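Local coordinates for protein endo-beta-1,4-glucanase (cellulase B) (PDB 4V2X) that hydrolyses beta-1,4-linked glucans as a tri-modular endoglucanase, its CBM46 module contributing to the breakdown of xyloglucan and beta-1,3-1,4-glucans, at residues E385-V390 / Q412-E417; Y61-Q66 / E350-H355; I396-G401 / F475-Y480. All blocks are in the same frame, centred on the assembly; numbering follows the deposited sequence. Where two conformers were deposited one is given.

Interaction 1 of 3, residues E385-V390 / Q412-E417; sequences EGRSSV and QLHGNE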
# COMPACT_ATOMS: atom_id res chain seq x y z
N GLU A 385 24.06 -26.39 16.49
CA GLU A 385 25.09 -27.05 15.70
C GLU A 385 24.54 -28.07 14.71
O GLU A 385 25.14 -28.30 13.67
CB GLU A 385 26.08 -27.75 16.63
CG GLU A 385 26.71 -26.84 17.67
CD GLU A 385 27.36 -25.60 17.08
OE1 GLU A 385 27.89 -25.68 15.95
OE2 GLU A 385 27.34 -24.55 17.75
N GLY A 386 23.42 -28.72 15.03
CA GLY A 386 22.92 -29.76 14.15
C GLY A 386 21.79 -30.53 14.80
O GLY A 386 21.38 -30.21 15.91
N ARG A 387 21.30 -31.55 14.10
CA ARG A 387 20.11 -32.25 14.55
C ARG A 387 20.40 -33.25 15.65
O ARG A 387 21.48 -33.85 15.70
CB ARG A 387 19.42 -32.96 13.39
CG ARG A 387 18.98 -32.01 12.28
CD ARG A 387 17.76 -32.55 11.55
NE ARG A 387 16.55 -32.49 12.38
CZ ARG A 387 15.32 -32.75 11.93
NH1 ARG A 387 15.11 -33.11 10.67
NH2 ARG A 387 14.29 -32.66 12.76
N SER A 388 19.42 -33.42 16.53
CA SER A 388 19.47 -34.44 17.56
C SER A 388 18.44 -35.52 17.25
O SER A 388 17.35 -35.25 16.71
CB SER A 388 19.19 -33.84 18.93
OG SER A 388 20.19 -32.92 19.32
N SER A 389 18.78 -36.74 17.62
CA SER A 389 17.87 -37.86 17.47
C SER A 389 16.85 -37.78 18.58
O SER A 389 17.17 -37.40 19.72
CB SER A 389 18.65 -39.17 17.58
OG SER A 389 19.69 -39.20 16.62
N VAL A 390 15.61 -38.11 18.25
CA VAL A 390 14.51 -38.05 19.21
C VAL A 390 13.73 -39.35 19.14
O VAL A 390 14.11 -40.26 18.40
CB VAL A 390 13.61 -36.82 18.94
CG1 VAL A 390 14.41 -35.54 19.07
CG2 VAL A 390 12.97 -36.89 17.56
N GLN A 412 13.62 -41.34 15.94
CA GLN A 412 13.80 -40.57 14.72
C GLN A 412 15.26 -40.13 14.74
O GLN A 412 15.62 -39.17 15.43
CB GLN A 412 12.83 -39.39 14.68
CG GLN A 412 11.37 -39.79 14.50
CD GLN A 412 10.70 -40.30 15.77
OE1 GLN A 412 10.75 -39.65 16.81
NE2 GLN A 412 10.05 -41.45 15.67
N LEU A 413 16.10 -40.85 14.01
CA LEU A 413 17.55 -40.68 14.11
C LEU A 413 18.06 -39.35 13.56
O LEU A 413 19.08 -38.84 14.02
CB LEU A 413 18.29 -41.85 13.45
CG LEU A 413 18.19 -43.17 14.23
CD1 LEU A 413 18.75 -44.32 13.40
CD2 LEU A 413 18.88 -43.08 15.58
N HIS A 414 17.34 -38.77 12.59
CA HIS A 414 17.70 -37.46 12.04
C HIS A 414 19.15 -37.45 11.54
O HIS A 414 19.87 -36.45 11.70
CB HIS A 414 17.48 -36.33 13.07
CG HIS A 414 16.04 -36.06 13.38
ND1 HIS A 414 15.62 -35.55 14.59
CD2 HIS A 414 14.92 -36.23 12.63
CE1 HIS A 414 14.31 -35.42 14.58
NE2 HIS A 414 13.86 -35.83 13.40
N GLY A 415 19.59 -38.56 10.96
CA GLY A 415 20.93 -38.65 10.38
C GLY A 415 22.04 -39.07 11.32
O GLY A 415 23.20 -39.17 10.91
N ASN A 416 21.71 -39.34 12.59
CA ASN A 416 22.70 -39.77 13.57
C ASN A 416 22.69 -41.27 13.75
O ASN A 416 21.82 -41.96 13.22
CB ASN A 416 22.45 -39.10 14.91
CG ASN A 416 22.40 -37.59 14.80
OD1 ASN A 416 23.12 -36.98 14.00
ND2 ASN A 416 21.54 -36.97 15.61
N GLU A 417 23.66 -41.77 14.50
CA GLU A 417 23.74 -43.18 14.84
C GLU A 417 23.68 -43.32 16.36
O GLU A 417 24.22 -42.49 17.10
CB GLU A 417 25.04 -43.79 14.32
CG GLU A 417 25.30 -43.56 12.83
CD GLU A 417 24.35 -44.32 11.91
OE1 GLU A 417 23.60 -45.20 12.39
OE2 GLU A 417 24.36 -44.05 10.69
O HOH W 1 23.39 -34.15 13.90
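The guanidinium of Arg387 lies flat over one face of the His414 imidazole, the planes 14° apart and the centres 3.6 Å from each other. In its own plane the same ring donates from ND1 to Ser388 O (2.8 Å, nearly straight at 169°), which fixes its rotation, while Val390 CG2 rests obliquely against CE1. Beside the stack, Asn416 ND2 divides its two hydrogens between Arg387 O, approached from above the carbonyl plane at 3.1 Å, and Ser389 OG, also 3.1 Å away. Ser389 OG donates a hydrogen bond to Leu413 O (2.7 Å), which takes Asn416 N from the opposite face of its plane. That second bond closes the type I' turn Leu413-Asn416, so the linker leaving helix 374-385 is bound to a tight turn of the Ig-like module. Just beyond, Val390 and Gln412 form an antiparallel hydrogen-bonded pair at the edge of a four-stranded sheet. A water bridges Arg387 O and Asn416 OD1. Further out, Glu342 of helix 334-350 positions the arginine through a salt bridge to NH2 and also accepts from Ser388 N, and Ser388 OG bonds to Ala471 N.

Interaction 2 of 3, residues Y61-Q66 / E350-H355; sequences YVRDMQ and ERDITH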
# COMPACT_ATOMS: atom_id res chain seq x y z
N TYR A 61 26.18 -9.73 9.20
CA TYR A 61 25.82 -9.13 10.48
C TYR A 61 24.77 -9.99 11.18
O TYR A 61 24.94 -10.39 12.33
CB TYR A 61 25.29 -7.72 10.22
CG TYR A 61 24.87 -6.90 11.42
CD1 TYR A 61 23.62 -7.07 12.00
CD2 TYR A 61 25.71 -5.91 11.93
CE1 TYR A 61 23.23 -6.30 13.08
CE2 TYR A 61 25.32 -5.13 13.00
CZ TYR A 61 24.07 -5.33 13.58
OH TYR A 61 23.67 -4.55 14.63
N VAL A 62 23.69 -10.29 10.47
CA VAL A 62 22.60 -11.09 11.05
C VAL A 62 23.07 -12.51 11.38
O VAL A 62 22.76 -13.03 12.45
CB VAL A 62 21.35 -11.07 10.14
CG1 VAL A 62 20.32 -12.10 10.60
CG2 VAL A 62 20.74 -9.68 10.14
N ARG A 63 23.86 -13.12 10.49
CA ARG A 63 24.42 -14.45 10.78
C ARG A 63 25.25 -14.46 12.05
O ARG A 63 25.20 -15.41 12.83
CB ARG A 63 25.29 -14.93 9.62
CG ARG A 63 24.46 -15.40 8.44
CD ARG A 63 25.32 -15.60 7.21
NE ARG A 63 24.50 -15.65 6.01
CZ ARG A 63 24.88 -15.25 4.80
NH1 ARG A 63 26.09 -14.75 4.59
NH2 ARG A 63 24.03 -15.35 3.79
N ASP A 64 26.00 -13.38 12.28
CA ASP A 64 26.89 -13.27 13.43
C ASP A 64 26.11 -13.11 14.75
O ASP A 64 26.66 -13.34 15.83
CB ASP A 64 27.85 -12.10 13.23
CG ASP A 64 29.17 -12.27 13.97
OD1 ASP A 64 29.67 -13.42 14.03
OD2 ASP A 64 29.71 -11.26 14.47
N MET A 65 24.84 -12.73 14.66
CA MET A 65 23.97 -12.65 15.84
C MET A 65 23.55 -14.01 16.41
O MET A 65 23.10 -14.08 17.55
CB MET A 65 22.69 -11.87 15.52
CG MET A 65 22.88 -10.41 15.16
SD MET A 65 21.36 -9.68 14.53
CE MET A 65 20.29 -9.84 15.95
N GLN A 66 23.65 -15.07 15.61
CA GLN A 66 23.10 -16.38 15.98
C GLN A 66 23.93 -17.04 17.10
O GLN A 66 25.14 -17.13 16.95
CB GLN A 66 23.11 -17.29 14.76
CG GLN A 66 22.37 -18.60 14.96
CD GLN A 66 20.89 -18.44 14.76
OE1 GLN A 66 20.22 -17.75 15.53
NE2 GLN A 66 20.35 -19.07 13.71
N GLU A 350 18.34 -24.23 8.36
CA GLU A 350 18.25 -24.51 6.93
C GLU A 350 17.98 -23.24 6.13
O GLU A 350 18.44 -23.10 5.00
CB GLU A 350 17.15 -25.53 6.66
CG GLU A 350 17.51 -26.95 7.04
CD GLU A 350 18.57 -27.54 6.12
OE1 GLU A 350 18.42 -27.40 4.88
OE2 GLU A 350 19.54 -28.14 6.63
N ARG A 351 17.22 -22.32 6.73
CA ARG A 351 16.80 -21.10 6.04
C ARG A 351 17.57 -19.85 6.47
O ARG A 351 17.17 -18.73 6.15
CB ARG A 351 15.29 -20.94 6.23
CG ARG A 351 14.50 -22.05 5.52
CD ARG A 351 13.08 -22.16 6.03
NE ARG A 351 12.35 -23.27 5.42
CZ ARG A 351 12.50 -24.55 5.74
NH1 ARG A 351 13.38 -24.90 6.67
NH2 ARG A 351 11.79 -25.50 5.11
N ASP A 352 18.68 -20.03 7.19
CA ASP A 352 19.58 -18.92 7.54
C ASP A 352 18.89 -17.86 8.39
O ASP A 352 19.23 -16.68 8.31
CB ASP A 352 20.13 -18.27 6.25
CG ASP A 352 21.42 -17.49 6.48
OD1 ASP A 352 22.22 -17.86 7.38
OD2 ASP A 352 21.66 -16.52 5.73
N ILE A 353 17.93 -18.27 9.21
CA ILE A 353 17.18 -17.33 10.03
C ILE A 353 17.79 -17.28 11.43
O ILE A 353 17.90 -18.29 12.12
CB ILE A 353 15.68 -17.71 10.08
CG1 ILE A 353 15.05 -17.49 8.69
CG2 ILE A 353 14.94 -16.87 11.13
CD1 ILE A 353 13.70 -18.14 8.50
N THR A 354 18.19 -16.08 11.85
CA THR A 354 18.69 -15.88 13.20
C THR A 354 17.51 -15.85 14.18
O THR A 354 16.51 -15.20 13.91
CB THR A 354 19.54 -14.61 13.28
OG1 THR A 354 20.81 -14.87 12.66
CG2 THR A 354 19.76 -14.16 14.72
N HIS A 355 17.64 -16.55 15.30
CA HIS A 355 16.53 -16.68 16.25
C HIS A 355 16.90 -16.15 17.63
O HIS A 355 18.06 -16.23 18.04
CB HIS A 355 16.05 -18.14 16.35
CG HIS A 355 17.14 -19.13 16.57
ND1 HIS A 355 17.72 -19.34 17.81
CD2 HIS A 355 17.79 -19.95 15.72
CE1 HIS A 355 18.67 -20.25 17.70
NE2 HIS A 355 18.73 -20.64 16.44
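Arg63 grips Asp352 at one end of this contact and Gln66 bonds the backbone at Ile353 and His355 at the other, with Thr354 between them. It lies at the N-terminal end of the strands of the (beta/alpha)8 barrel of the family 5 catalytic module, where the short helix 58-64, ahead of the first strand, packs against the start of the last, 354-357. The charged interaction lies at the outer side. Arg63 extends from CG to NE and meets Asp352 side-on, NE and NH2 both pointing to the single oxygen OD2. The NE bond is 3.0 Å long and uses the syn lone pair of OD2, which lies in the guanidinium plane; NH2 reaches the same oxygen at 3.3 Å, tilted from the carboxylate plane. Asp352 itself has positive phi as the C' residue of the Schellman motif that ends helix 334-350, so the helix terminus presents the carboxylate.

Deeper in, the hydrogen bonds are neutral. Thr354 OG1 donates to Val62 O (2.7 Å) from above the carbonyl plane, opposite the face reached by Met65 N, so this oxygen near the end of the helix is gripped twice. Gln66 uses both ends of its amide on the strand backbone: NE2 donates to Ile353 O at 3.0 Å, and OE1 accepts from His355 N. With CG anti to the backbone N (chi1 -171°) and the chain bent at chi2, the amide turns back toward the strand.

Apolar contacts fill in around the threonine. Its CG2 meets Met65 CB at 3.8 Å, and Val62 CG1 crosses Thr354 near its CB and OG1.

The Gln66 amide and His355 imidazole planes are 37° apart; OE1 lies over the centre of the ring, 3.2 Å above its plane, while keeping its lone-pair bond to His355 N, 2.9 Å away and at 169°.

Interaction 3 of 3, residues I396-G401 / F475-Y480; sequences IYLKQG and FRVNTY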
# COMPACT_ATOMS: atom_id res chain seq x y z
N ILE A 396 8.86 -44.56 29.27
CA ILE A 396 8.46 -45.96 29.12
C ILE A 396 7.63 -46.30 30.35
O ILE A 396 8.13 -46.22 31.48
CB ILE A 396 9.69 -46.88 29.05
CG1 ILE A 396 10.50 -46.60 27.78
CG2 ILE A 396 9.26 -48.35 29.10
CD1 ILE A 396 11.87 -47.24 27.76
N TYR A 397 6.36 -46.63 30.13
CA TYR A 397 5.44 -46.92 31.23
C TYR A 397 5.36 -48.42 31.50
O TYR A 397 5.29 -49.23 30.57
CB TYR A 397 4.05 -46.39 30.93
CG TYR A 397 3.84 -44.95 31.33
CD1 TYR A 397 3.58 -44.61 32.65
CD2 TYR A 397 3.86 -43.94 30.38
CE1 TYR A 397 3.36 -43.29 33.02
CE2 TYR A 397 3.65 -42.62 30.75
CZ TYR A 397 3.40 -42.30 32.06
OH TYR A 397 3.18 -41.00 32.43
N LEU A 398 5.37 -48.77 32.78
CA LEU A 398 5.22 -50.15 33.23
C LEU A 398 4.02 -50.25 34.17
O LEU A 398 3.97 -49.55 35.18
CB LEU A 398 6.48 -50.58 33.98
CG LEU A 398 7.80 -50.39 33.24
CD1 LEU A 398 8.97 -50.67 34.16
CD2 LEU A 398 7.85 -51.28 32.00
N LYS A 399 3.06 -51.12 33.85
CA LYS A 399 1.88 -51.29 34.69
C LYS A 399 2.26 -52.09 35.94
O LYS A 399 2.74 -53.22 35.84
CB LYS A 399 0.78 -52.02 33.91
CG LYS A 399 -0.52 -52.22 34.69
CD LYS A 399 -1.47 -51.04 34.57
CE LYS A 399 -2.87 -51.42 35.03
NZ LYS A 399 -3.55 -52.38 34.12
N GLN A 400 2.07 -51.49 37.11
CA GLN A 400 2.40 -52.14 38.37
C GLN A 400 1.59 -53.43 38.48
O GLN A 400 0.39 -53.44 38.19
CB GLN A 400 2.08 -51.23 39.55
CG GLN A 400 2.68 -51.67 40.88
CD GLN A 400 2.06 -50.95 42.05
OE1 GLN A 400 0.84 -50.91 42.17
NE2 GLN A 400 2.88 -50.36 42.91
N GLY A 401 2.25 -54.51 38.86
CA GLY A 401 1.59 -55.81 38.96
C GLY A 401 1.73 -56.70 37.74
O GLY A 401 1.56 -57.92 37.86
N PHE A 475 14.69 -41.46 28.36
CA PHE A 475 13.42 -42.14 28.62
C PHE A 475 13.21 -42.29 30.12
O PHE A 475 13.96 -43.01 30.79
CB PHE A 475 13.40 -43.54 28.01
CG PHE A 475 13.53 -43.57 26.51
CD1 PHE A 475 12.42 -43.34 25.70
CD2 PHE A 475 14.74 -43.87 25.91
CE1 PHE A 475 12.53 -43.37 24.33
CE2 PHE A 475 14.85 -43.91 24.53
CZ PHE A 475 13.75 -43.65 23.74
N ARG A 476 12.18 -41.63 30.63
CA ARG A 476 11.81 -41.78 32.03
C ARG A 476 11.06 -43.09 32.18
O ARG A 476 10.08 -43.33 31.46
CB ARG A 476 10.95 -40.60 32.49
CG ARG A 476 11.66 -39.27 32.40
CD ARG A 476 10.71 -38.10 32.62
NE ARG A 476 10.28 -38.02 34.00
CZ ARG A 476 11.02 -37.52 34.98
NH1 ARG A 476 12.23 -37.04 34.72
NH2 ARG A 476 10.56 -37.49 36.22
N VAL A 477 11.53 -43.96 33.07
CA VAL A 477 10.90 -45.25 33.28
C VAL A 477 9.94 -45.11 34.46
O VAL A 477 10.36 -44.86 35.58
CB VAL A 477 11.94 -46.37 33.54
CG1 VAL A 477 11.25 -47.69 33.85
CG2 VAL A 477 12.88 -46.50 32.35
N ASN A 478 8.65 -45.25 34.17
CA ASN A 478 7.57 -44.94 35.10
C ASN A 478 6.70 -46.14 35.40
O ASN A 478 6.24 -46.81 34.48
CB ASN A 478 6.67 -43.84 34.51
CG ASN A 478 7.43 -42.57 34.19
OD1 ASN A 478 8.40 -42.23 34.85
ND2 ASN A 478 6.99 -41.87 33.14
N THR A 479 6.48 -46.41 36.68
CA THR A 479 5.52 -47.43 37.07
C THR A 479 4.20 -46.75 37.40
O THR A 479 4.17 -45.74 38.09
CB THR A 479 6.01 -48.22 38.29
OG1 THR A 479 7.25 -48.87 37.96
CG2 THR A 479 4.99 -49.26 38.71
N TYR A 480 3.10 -47.32 36.89
CA TYR A 480 1.78 -46.75 37.10
C TYR A 480 0.73 -47.81 37.43
O TYR A 480 0.91 -49.00 37.14
CB TYR A 480 1.34 -45.96 35.86
CG TYR A 480 0.88 -46.83 34.70
CD1 TYR A 480 1.81 -47.47 33.88
CD2 TYR A 480 -0.46 -47.04 34.44
CE1 TYR A 480 1.41 -48.27 32.83
CE2 TYR A 480 -0.88 -47.84 33.38
CZ TYR A 480 0.07 -48.45 32.58
OH TYR A 480 -0.32 -49.25 31.53
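Ile396-Lys399 and Val477-Tyr480 pair residue by residue as parallel strands, the axes of 396-399 and 475-480 lying 26° apart, and five backbone hydrogen bonds run from Ile396 N-Arg476 O (2.8 Å) to Gln400 N-Tyr480 O (2.7 Å). On the face bearing Tyr397, Asn478, Lys399 and Tyr480, the two tyrosines meet edge-to-face with an offset: the rim of Tyr397 is turned toward the face of Tyr480, planes at 90° and centroids 5.5 Å apart. Tyr480 CG stands between the backbone N and the carbonyl carbon (chi1 76°), which folds its ring across the neighbouring strand. There Lys399 CA makes a CH-pi contact 4.0 Å from the ring centroid, and the aliphatic CD of the same lysine reaches Tyr480 CE2 at 3.5 Å. Tyr397 also crosses Asn478, CE1 against CB at 3.7 Å.

The other face, with Ile396, Leu398, Val477 and Thr479, is largely apolar. Leu398 CD1 touches Val477 CG1 at 3.8 Å, and Ile396 CD1 lies near Phe475 CB. In the Ig-like beta-sandwich, strand 395-399 edges the mixed sheet; 473-480, next to it, pairs antiparallel with 458-467. Helix 445-452 packs on Leu398, Val477 and Thr479, while Ile396 and Phe475 face strand 407-412 of the opposing sheet.

Along the chain, interaction 2 closes before the other two begin, whereas interactions 1 and 3 interleave their segments. Interaction 2 belongs to the catalytic barrel; interaction 1, its centre 21 Å away, lies at the junction of the catalytic and Ig-like modules, and interaction 3, centred 26 Å from interaction 1, is inside the Ig-like module. Helix 334-350 connects the first two, since its C-terminal end leads into 350-355 and its side chains touch 385-390. Strand 407-412 runs from the side chains of interaction 3 to the turn of interaction 1. Interactions 2 and 3 are 42 Å apart between centres. The chain goes on from strand 473-480 to strand 484-491 of the eight-stranded sheet, in the CBM46 module.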